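Local coordinates for sterol regulatory element-binding protein cleavage-activating protein (Schizosaccharomyces pombe, PDB 4YHC), which acts as an escort protein required for sre1 processing at low sterol and low oxygen, and is represented here by its WD40 domain, at residues A[177-182]-A[225-230]; A[310-315]-A[334-339]; A[362-367]-A[411-416]. The protein carries 9 engineered substitutions. All blocks are in the same frame, centred on the assembly; numbering follows the deposited sequence.

All three contacts lie in the WD40 domain, a structure rich in beta strand with almost no helix, and follow one another in series along the chain. Contact 1 lies between two separate four-stranded antiparallel sheets, where strands 175-182 and 226-230 face each other; its centre is about 10 Å from the centre of the chain. Contact 2 pairs strands 311-317 and 335-337 in the mixed sheet that follows. Contact 3 joins neighbouring strands 363-374 and 406-416 inside a five-stranded antiparallel sheet. The centres are 25 to 26 Å apart and no two contacts touch, so the packing between sheets, the parallel edge pairing and the antiparallel pairing within a sheet hold different parts of the domain together.

Contact 1: A[177-182]-A[225-230]; sequences KSISIV and KDIYGI
K177 reaches across to D226 and forms the one salt bridge of this contact, NZ to OD1 at 3.0 Å. OD1 receives the ammonium on its syn lone pair, while its anti side takes the backbone N of I227, 32° out of the carboxylate plane. Two donors thus grip one oxygen. The lysine CG stands anti to its own backbone N (chi1 168°), and this sets it against I227, K177 CG to I227 CG1 at 3.8 Å, the two side chains running in opposite senses.

Further along, the contact is apolar. I179 CG1 meets I227 CD1 at 4.0 Å, and I179 CD1 runs on to the backbone N of G229 at 3.5 Å. I181 CD1 comes to CA of the same glycine at 4.0 Å, so two isoleucine ends rest against the backbone of a residue without a side chain.

In the second shell, the other carboxylate oxygen of D226 accepts from the backbone N of F268, which is likely to steady the tilt of the carboxylate. K225 and D226 form a classic beta bulge opposite A239.

The strand axes are 7.2 Å apart at closest, too far for sheet pairing. Strands 175-182 and 226-230 each open a successive four-stranded sheet of the propeller and run nearly parallel; behind them strands 187-193 and 235-239 continue the two sheets.

Contact 2: A[310-315]-A[334-339]; sequences ESYIIL and LASLTF. Engineered in segment 334-339: S336 (natural residue Cys).
Y312 and S336 sit opposite each other in a short parallel beta pairing, in which strand 335-337 runs beside strand 311-317 at an edge of a mixed sheet; 281-292 lies on the other flank of 311-317. The backbone bonds follow the parallel pattern: Y312 brackets S336, its O accepting from L337 N at 2.9 Å and its N donating to A335 O, an oxygen whose modelled position is less certain. Ahead of these, A335 N gives a weak bond to E310 O at 3.3 Å.

Two rings take part, Y312 within the pairing and F339 beyond its end. The tyrosine CG is held between the backbone N and the carbonyl carbon (chi1 62°), and the ring ends up with S336 CA over one face, a CH-pi contact of 4.1 Å to the centroid. L334 CB lies in the plane of this ring at its edge, 3.9 Å from Y312 CD2. S336 is an engineered residue, a cysteine in the natural sequence; its OG is 3.6 Å from Y312 CE1. At the far end F339 brings its ring to the backbone of 311-317, and its CE1 meets I313 CG2 at 3.8 Å. The same ring stacks on H256, which links the pairing to another part of the fold.

Leucine methyls meet polar atoms at two places. L334 CD2 lies against the backbone at E310 O, and, on the face that carries S311, A335 and L337, L337 CD1 touches S311 OG at 3.4 Å.

Contact 3: A[362-367]-A[411-416]; sequences LYIFGM and EVWMYS
E411 lies against M367 in an antiparallel pairing of strands 363-374 and 406-416 within a five-stranded sheet of this WD40 domain; segment 411-416 falls in the predicted fifth WD repeat. The backbone O of E411 takes a CA-H...O contact from M367 CA, while the glutamate carboxylate turns to R368 in a salt bridge. V412 forms a non-hydrogen-bonded pair with M367, and V412 CG2 meets M367 CE at 4.1 Å, the two side chains running alongside each other. On the same face V412 also touches F20 and I22 of strand 20-24.

W413 is the hydrogen-bonded partner of G366, exchanging W413 N to G366 O and G366 N to W413 O, both at 2.9 Å. Its CG is wedged between the backbone N and the carbonyl carbon (chi1 55°), and the indole lies with one face against G366 CA, which is 3.8 Å from the centroid of the five-membered ring. W413 CZ3 touches I364 CG2, also at 3.8 Å, and W413 NE1 is hydrogen-bonded to S353 OG. An alanine here would probably leave G366 CA and I364 CG2 facing a gap and the S353 hydroxyl without its indole donor.

M414 returns to the other face, where its CB packs on F365 CD1 and its chain bends at chi3 (-59°), setting CE at 3.6 Å from Y363 CD1. Y415 and I364 exchange two bonds of 2.8 Å, N to O in each direction, and Y415 CD2 lies beside I364 CD1; the tyrosine ring also stacks on H347. S416 pairs with Y363, and one water bridges the two segments, 2.8 Å from L362 O, to which it donates, and 2.7 Å from S416 OG.

Contact 1: A[177-182]-A[225-230]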
# COMPACT_ATOMS: atom_id res chain seq x y z
N LYS A 177 13.20 6.86 2.33
CA LYS A 177 12.11 5.96 1.97
C LYS A 177 12.70 4.63 1.52
O LYS A 177 13.64 4.62 0.73
CB LYS A 177 11.33 6.59 0.81
CG LYS A 177 10.33 5.73 0.09
CD LYS A 177 9.15 5.43 0.98
CE LYS A 177 8.04 4.75 0.21
NZ LYS A 177 7.00 5.72 -0.12
N SER A 178 12.19 3.53 2.05
CA SER A 178 12.62 2.22 1.60
C SER A 178 11.40 1.43 1.23
O SER A 178 10.37 1.61 1.82
CB SER A 178 13.44 1.53 2.67
OG SER A 178 12.65 1.39 3.85
N ILE A 179 11.55 0.56 0.24
CA ILE A 179 10.52 -0.36 -0.16
C ILE A 179 11.09 -1.72 -0.49
O ILE A 179 12.31 -1.90 -0.80
CB ILE A 179 9.79 0.11 -1.41
CG1 ILE A 179 10.77 0.28 -2.57
CG2 ILE A 179 9.02 1.37 -1.07
CD1 ILE A 179 10.11 0.60 -3.91
N SER A 180 10.21 -2.69 -0.39
CA SER A 180 10.55 -4.08 -0.76
C SER A 180 10.00 -4.40 -2.12
O SER A 180 8.89 -4.00 -2.44
CB SER A 180 10.04 -5.03 0.31
OG SER A 180 8.77 -5.45 0.03
N ILE A 181 10.76 -5.11 -2.94
CA ILE A 181 10.26 -5.68 -4.16
C ILE A 181 10.55 -7.19 -4.21
O ILE A 181 11.69 -7.60 -4.42
CB ILE A 181 10.99 -4.99 -5.28
CG1 ILE A 181 10.88 -3.45 -5.04
CG2 ILE A 181 10.49 -5.44 -6.63
CD1 ILE A 181 10.95 -2.60 -6.23
N VAL A 182 9.50 -7.98 -4.01
CA VAL A 182 9.54 -9.45 -4.02
C VAL A 182 9.17 -9.76 -5.44
O VAL A 182 8.03 -9.73 -5.80
CB VAL A 182 8.51 -10.01 -3.02
CG1 VAL A 182 8.46 -11.55 -3.04
CG2 VAL A 182 8.86 -9.52 -1.65
N LYS A 225 12.05 12.55 -5.14
CA LYS A 225 10.99 12.79 -4.15
C LYS A 225 10.42 11.49 -3.56
O LYS A 225 9.88 11.49 -2.44
CB LYS A 225 9.88 13.60 -4.80
CG LYS A 225 10.27 15.01 -5.27
CD LYS A 225 10.68 15.83 -4.06
CE LYS A 225 10.78 17.35 -4.31
NZ LYS A 225 9.51 17.95 -4.73
N ASP A 226 10.48 10.39 -4.32
CA ASP A 226 9.85 9.15 -3.84
C ASP A 226 10.23 7.99 -4.76
O ASP A 226 10.69 8.15 -5.89
CB ASP A 226 8.31 9.28 -3.81
CG ASP A 226 7.67 8.55 -2.61
OD1 ASP A 226 8.37 7.68 -1.99
OD2 ASP A 226 6.46 8.80 -2.32
N ILE A 227 10.02 6.82 -4.22
CA ILE A 227 10.13 5.57 -4.98
C ILE A 227 8.95 4.69 -4.65
O ILE A 227 8.44 4.71 -3.52
CB ILE A 227 11.45 4.81 -4.70
CG1 ILE A 227 11.67 4.48 -3.22
CG2 ILE A 227 12.61 5.59 -5.20
CD1 ILE A 227 12.94 3.67 -3.00
N TYR A 228 8.49 3.89 -5.63
CA TYR A 228 7.33 3.03 -5.38
C TYR A 228 7.52 1.83 -6.30
O TYR A 228 7.98 1.99 -7.43
CB TYR A 228 5.99 3.75 -5.68
CG TYR A 228 4.78 2.96 -5.23
CD1 TYR A 228 4.20 2.02 -6.09
CD2 TYR A 228 4.23 3.11 -3.96
CE1 TYR A 228 3.12 1.25 -5.70
CE2 TYR A 228 3.08 2.34 -3.58
CZ TYR A 228 2.59 1.42 -4.47
OH TYR A 228 1.52 0.63 -4.22
N GLY A 229 7.20 0.65 -5.82
CA GLY A 229 7.48 -0.60 -6.61
C GLY A 229 6.21 -1.34 -7.02
O GLY A 229 5.21 -1.28 -6.32
N ILE A 230 6.21 -1.97 -8.18
CA ILE A 230 5.17 -3.01 -8.52
C ILE A 230 5.99 -4.28 -8.61
O ILE A 230 6.69 -4.54 -9.60
CB ILE A 230 4.48 -2.77 -9.83
CG1 ILE A 230 4.03 -1.33 -9.94
CG2 ILE A 230 3.39 -3.80 -10.15
CD1 ILE A 230 2.64 -1.07 -9.60

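Contact 2: A[310-315]-A[334-339]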
# COMPACT_ATOMS: atom_id res chain seq x y z
N GLU A 310 -10.83 -2.74 -24.64
CA GLU A 310 -10.32 -1.75 -25.57
C GLU A 310 -8.87 -2.05 -25.93
O GLU A 310 -8.57 -2.42 -27.06
CB GLU A 310 -10.40 -0.35 -24.95
CG GLU A 310 -11.55 0.50 -25.47
CD GLU A 310 -12.00 1.54 -24.46
OE1 GLU A 310 -12.68 1.16 -23.49
OE2 GLU A 310 -11.68 2.73 -24.65
N SER A 311 -7.98 -1.87 -24.96
CA SER A 311 -6.55 -2.02 -25.20
C SER A 311 -5.79 -2.30 -23.91
O SER A 311 -6.39 -2.42 -22.85
CB SER A 311 -6.01 -0.74 -25.83
OG SER A 311 -6.43 0.39 -25.09
N TYR A 312 -4.47 -2.41 -24.03
CA TYR A 312 -3.62 -2.63 -22.87
C TYR A 312 -2.28 -2.04 -23.10
O TYR A 312 -1.95 -1.67 -24.21
CB TYR A 312 -3.45 -4.15 -22.63
CG TYR A 312 -2.80 -4.90 -23.75
CD1 TYR A 312 -1.43 -5.05 -23.80
CD2 TYR A 312 -3.58 -5.49 -24.76
CE1 TYR A 312 -0.83 -5.75 -24.83
CE2 TYR A 312 -2.99 -6.22 -25.78
CZ TYR A 312 -1.64 -6.33 -25.82
OH TYR A 312 -1.06 -7.03 -26.84
N ILE A 313 -1.48 -2.04 -22.07
CA ILE A 313 -0.17 -1.47 -22.08
C ILE A 313 0.74 -2.52 -21.64
O ILE A 313 0.43 -3.22 -20.62
CB ILE A 313 -0.20 -0.36 -20.99
CG1 ILE A 313 -1.23 0.70 -21.37
CG2 ILE A 313 1.13 0.25 -20.69
CD1 ILE A 313 -1.72 1.50 -20.15
N ILE A 314 1.89 -2.64 -22.30
CA ILE A 314 2.92 -3.50 -21.86
C ILE A 314 3.84 -2.71 -20.97
O ILE A 314 4.57 -1.87 -21.49
CB ILE A 314 3.72 -4.08 -23.06
CG1 ILE A 314 2.86 -5.00 -23.90
CG2 ILE A 314 4.99 -4.76 -22.61
CD1 ILE A 314 3.43 -5.23 -25.30
N LEU A 315 3.81 -2.99 -19.64
CA LEU A 315 4.64 -2.33 -18.65
C LEU A 315 6.02 -2.85 -18.58
O LEU A 315 6.91 -2.13 -18.22
CB LEU A 315 4.11 -2.52 -17.22
CG LEU A 315 3.09 -1.61 -16.58
CD1 LEU A 315 3.07 -1.91 -15.05
CD2 LEU A 315 3.35 -0.15 -16.93
N LEU A 334 -7.67 -7.14 -28.74
CA LEU A 334 -7.28 -5.84 -28.15
C LEU A 334 -6.05 -5.16 -28.75
O LEU A 334 -5.09 -5.81 -29.17
CB LEU A 334 -7.01 -5.99 -26.63
CG LEU A 334 -8.15 -6.29 -25.69
CD1 LEU A 334 -7.70 -5.99 -24.26
CD2 LEU A 334 -9.39 -5.50 -26.06
N ALA A 335 -6.05 -3.84 -28.67
CA ALA A 335 -4.95 -3.01 -29.16
C ALA A 335 -3.86 -2.81 -28.09
O ALA A 335 -4.15 -2.42 -27.02
CB ALA A 335 -5.50 -1.68 -29.57
N SER A 336 -2.63 -3.14 -28.43
CA SER A 336 -1.45 -2.79 -27.65
C SER A 336 -1.06 -1.32 -27.80
O SER A 336 -0.82 -0.87 -28.90
CB SER A 336 -0.34 -3.63 -28.19
OG SER A 336 0.73 -3.60 -27.32
N LEU A 337 -1.02 -0.55 -26.73
CA LEU A 337 -0.69 0.90 -26.83
C LEU A 337 0.75 1.20 -26.50
O LEU A 337 1.33 0.57 -25.63
CB LEU A 337 -1.49 1.66 -25.84
CG LEU A 337 -2.98 1.61 -25.99
CD1 LEU A 337 -3.63 2.27 -24.78
CD2 LEU A 337 -3.43 2.26 -27.28
N THR A 338 1.33 2.18 -27.20
CA THR A 338 2.61 2.75 -26.80
C THR A 338 2.43 3.69 -25.64
O THR A 338 1.32 4.19 -25.40
CB THR A 338 3.27 3.56 -27.94
OG1 THR A 338 2.43 4.68 -28.24
CG2 THR A 338 3.42 2.68 -29.18
N PHE A 339 3.53 3.96 -24.96
CA PHE A 339 3.51 4.85 -23.82
C PHE A 339 3.07 6.22 -24.27
O PHE A 339 2.21 6.82 -23.63
CB PHE A 339 4.86 4.88 -23.08
CG PHE A 339 5.17 3.58 -22.35
CD1 PHE A 339 4.29 3.05 -21.44
CD2 PHE A 339 6.35 2.91 -22.59
CE1 PHE A 339 4.53 1.85 -20.82
CE2 PHE A 339 6.61 1.73 -21.95
CZ PHE A 339 5.69 1.18 -21.07

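Contact 3: A[362-367]-A[411-416]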
# COMPACT_ATOMS: atom_id res chain seq x y z
N LEU A 362 -8.25 1.94 -10.10
CA LEU A 362 -9.44 2.17 -10.90
C LEU A 362 -10.52 3.04 -10.22
O LEU A 362 -11.33 3.66 -10.92
CB LEU A 362 -10.11 0.85 -11.34
CG LEU A 362 -9.38 0.10 -12.45
CD1 LEU A 362 -10.19 -1.16 -12.82
CD2 LEU A 362 -9.24 1.00 -13.66
N TYR A 363 -10.59 3.04 -8.89
CA TYR A 363 -11.54 3.84 -8.17
C TYR A 363 -10.85 4.74 -7.13
O TYR A 363 -9.82 4.33 -6.46
CB TYR A 363 -12.48 2.95 -7.43
CG TYR A 363 -13.34 2.06 -8.28
CD1 TYR A 363 -14.54 2.53 -8.80
CD2 TYR A 363 -12.97 0.77 -8.56
CE1 TYR A 363 -15.32 1.78 -9.64
CE2 TYR A 363 -13.77 -0.01 -9.40
CZ TYR A 363 -14.94 0.51 -9.92
OH TYR A 363 -15.76 -0.24 -10.69
N ILE A 364 -11.37 5.95 -6.99
CA ILE A 364 -11.00 6.82 -5.88
C ILE A 364 -12.19 6.91 -4.92
O ILE A 364 -13.33 7.10 -5.36
CB ILE A 364 -10.64 8.24 -6.33
CG1 ILE A 364 -9.69 8.22 -7.49
CG2 ILE A 364 -10.10 9.09 -5.16
CD1 ILE A 364 -9.63 9.53 -8.20
N PHE A 365 -11.94 6.84 -3.63
CA PHE A 365 -12.98 7.01 -2.63
C PHE A 365 -12.57 8.08 -1.69
O PHE A 365 -11.38 8.27 -1.41
CB PHE A 365 -13.21 5.73 -1.84
CG PHE A 365 -13.62 4.53 -2.72
CD1 PHE A 365 -14.96 4.33 -3.07
CD2 PHE A 365 -12.69 3.62 -3.15
CE1 PHE A 365 -15.37 3.24 -3.86
CE2 PHE A 365 -13.10 2.51 -3.95
CZ PHE A 365 -14.42 2.33 -4.31
N GLY A 366 -13.56 8.73 -1.12
CA GLY A 366 -13.28 9.76 -0.17
C GLY A 366 -14.36 10.03 0.81
O GLY A 366 -15.50 9.64 0.58
N MET A 367 -14.02 10.75 1.91
CA MET A 367 -14.98 11.17 2.91
C MET A 367 -14.65 12.59 3.40
O MET A 367 -13.48 12.89 3.66
CB MET A 367 -14.94 10.24 4.12
CG MET A 367 -15.49 8.86 3.87
SD MET A 367 -15.80 7.92 5.40
CE MET A 367 -17.17 8.81 6.12
N GLU A 411 -20.06 13.53 3.69
CA GLU A 411 -20.23 13.18 2.32
C GLU A 411 -19.22 12.02 2.07
O GLU A 411 -18.04 12.12 2.44
CB GLU A 411 -19.99 14.34 1.37
CG GLU A 411 -20.09 13.91 -0.09
CD GLU A 411 -19.39 14.83 -1.07
OE1 GLU A 411 -18.52 15.65 -0.67
OE2 GLU A 411 -19.69 14.70 -2.29
N VAL A 412 -19.75 10.90 1.61
CA VAL A 412 -18.97 9.73 1.14
C VAL A 412 -19.02 9.69 -0.34
O VAL A 412 -20.11 9.72 -0.95
CB VAL A 412 -19.55 8.44 1.67
CG1 VAL A 412 -18.56 7.30 1.51
CG2 VAL A 412 -19.91 8.64 3.10
N TRP A 413 -17.88 9.63 -1.00
CA TRP A 413 -17.94 9.70 -2.44
C TRP A 413 -17.00 8.75 -3.14
O TRP A 413 -16.04 8.26 -2.55
CB TRP A 413 -17.69 11.14 -2.94
CG TRP A 413 -16.39 11.78 -2.46
CD1 TRP A 413 -16.23 12.57 -1.43
CD2 TRP A 413 -15.10 11.66 -3.08
NE1 TRP A 413 -14.90 12.96 -1.32
CE2 TRP A 413 -14.20 12.42 -2.34
CE3 TRP A 413 -14.65 10.98 -4.18
CZ2 TRP A 413 -12.82 12.49 -2.66
CZ3 TRP A 413 -13.30 11.03 -4.49
CH2 TRP A 413 -12.40 11.82 -3.74
N MET A 414 -17.25 8.54 -4.43
CA MET A 414 -16.39 7.73 -5.24
C MET A 414 -16.25 8.30 -6.59
O MET A 414 -17.12 9.01 -7.06
CB MET A 414 -16.95 6.32 -5.35
CG MET A 414 -18.38 6.21 -5.90
SD MET A 414 -18.81 4.51 -6.56
CE MET A 414 -17.62 4.22 -7.84
N TYR A 415 -15.14 7.99 -7.23
CA TYR A 415 -14.90 8.35 -8.59
C TYR A 415 -14.37 7.11 -9.34
O TYR A 415 -13.34 6.51 -8.94
CB TYR A 415 -13.88 9.49 -8.68
CG TYR A 415 -13.63 9.99 -10.11
CD1 TYR A 415 -14.63 10.71 -10.79
CD2 TYR A 415 -12.43 9.74 -10.74
CE1 TYR A 415 -14.42 11.16 -12.10
CE2 TYR A 415 -12.22 10.15 -12.04
CZ TYR A 415 -13.20 10.87 -12.71
OH TYR A 415 -12.95 11.27 -13.99
N SER A 416 -15.05 6.73 -10.43
CA SER A 416 -14.61 5.64 -11.28
C SER A 416 -13.75 6.24 -12.37
O SER A 416 -14.29 6.97 -13.24
CB SER A 416 -15.83 4.94 -11.88
OG SER A 416 -15.40 3.97 -12.83
O HOH W 1 -13.02 2.63 -12.87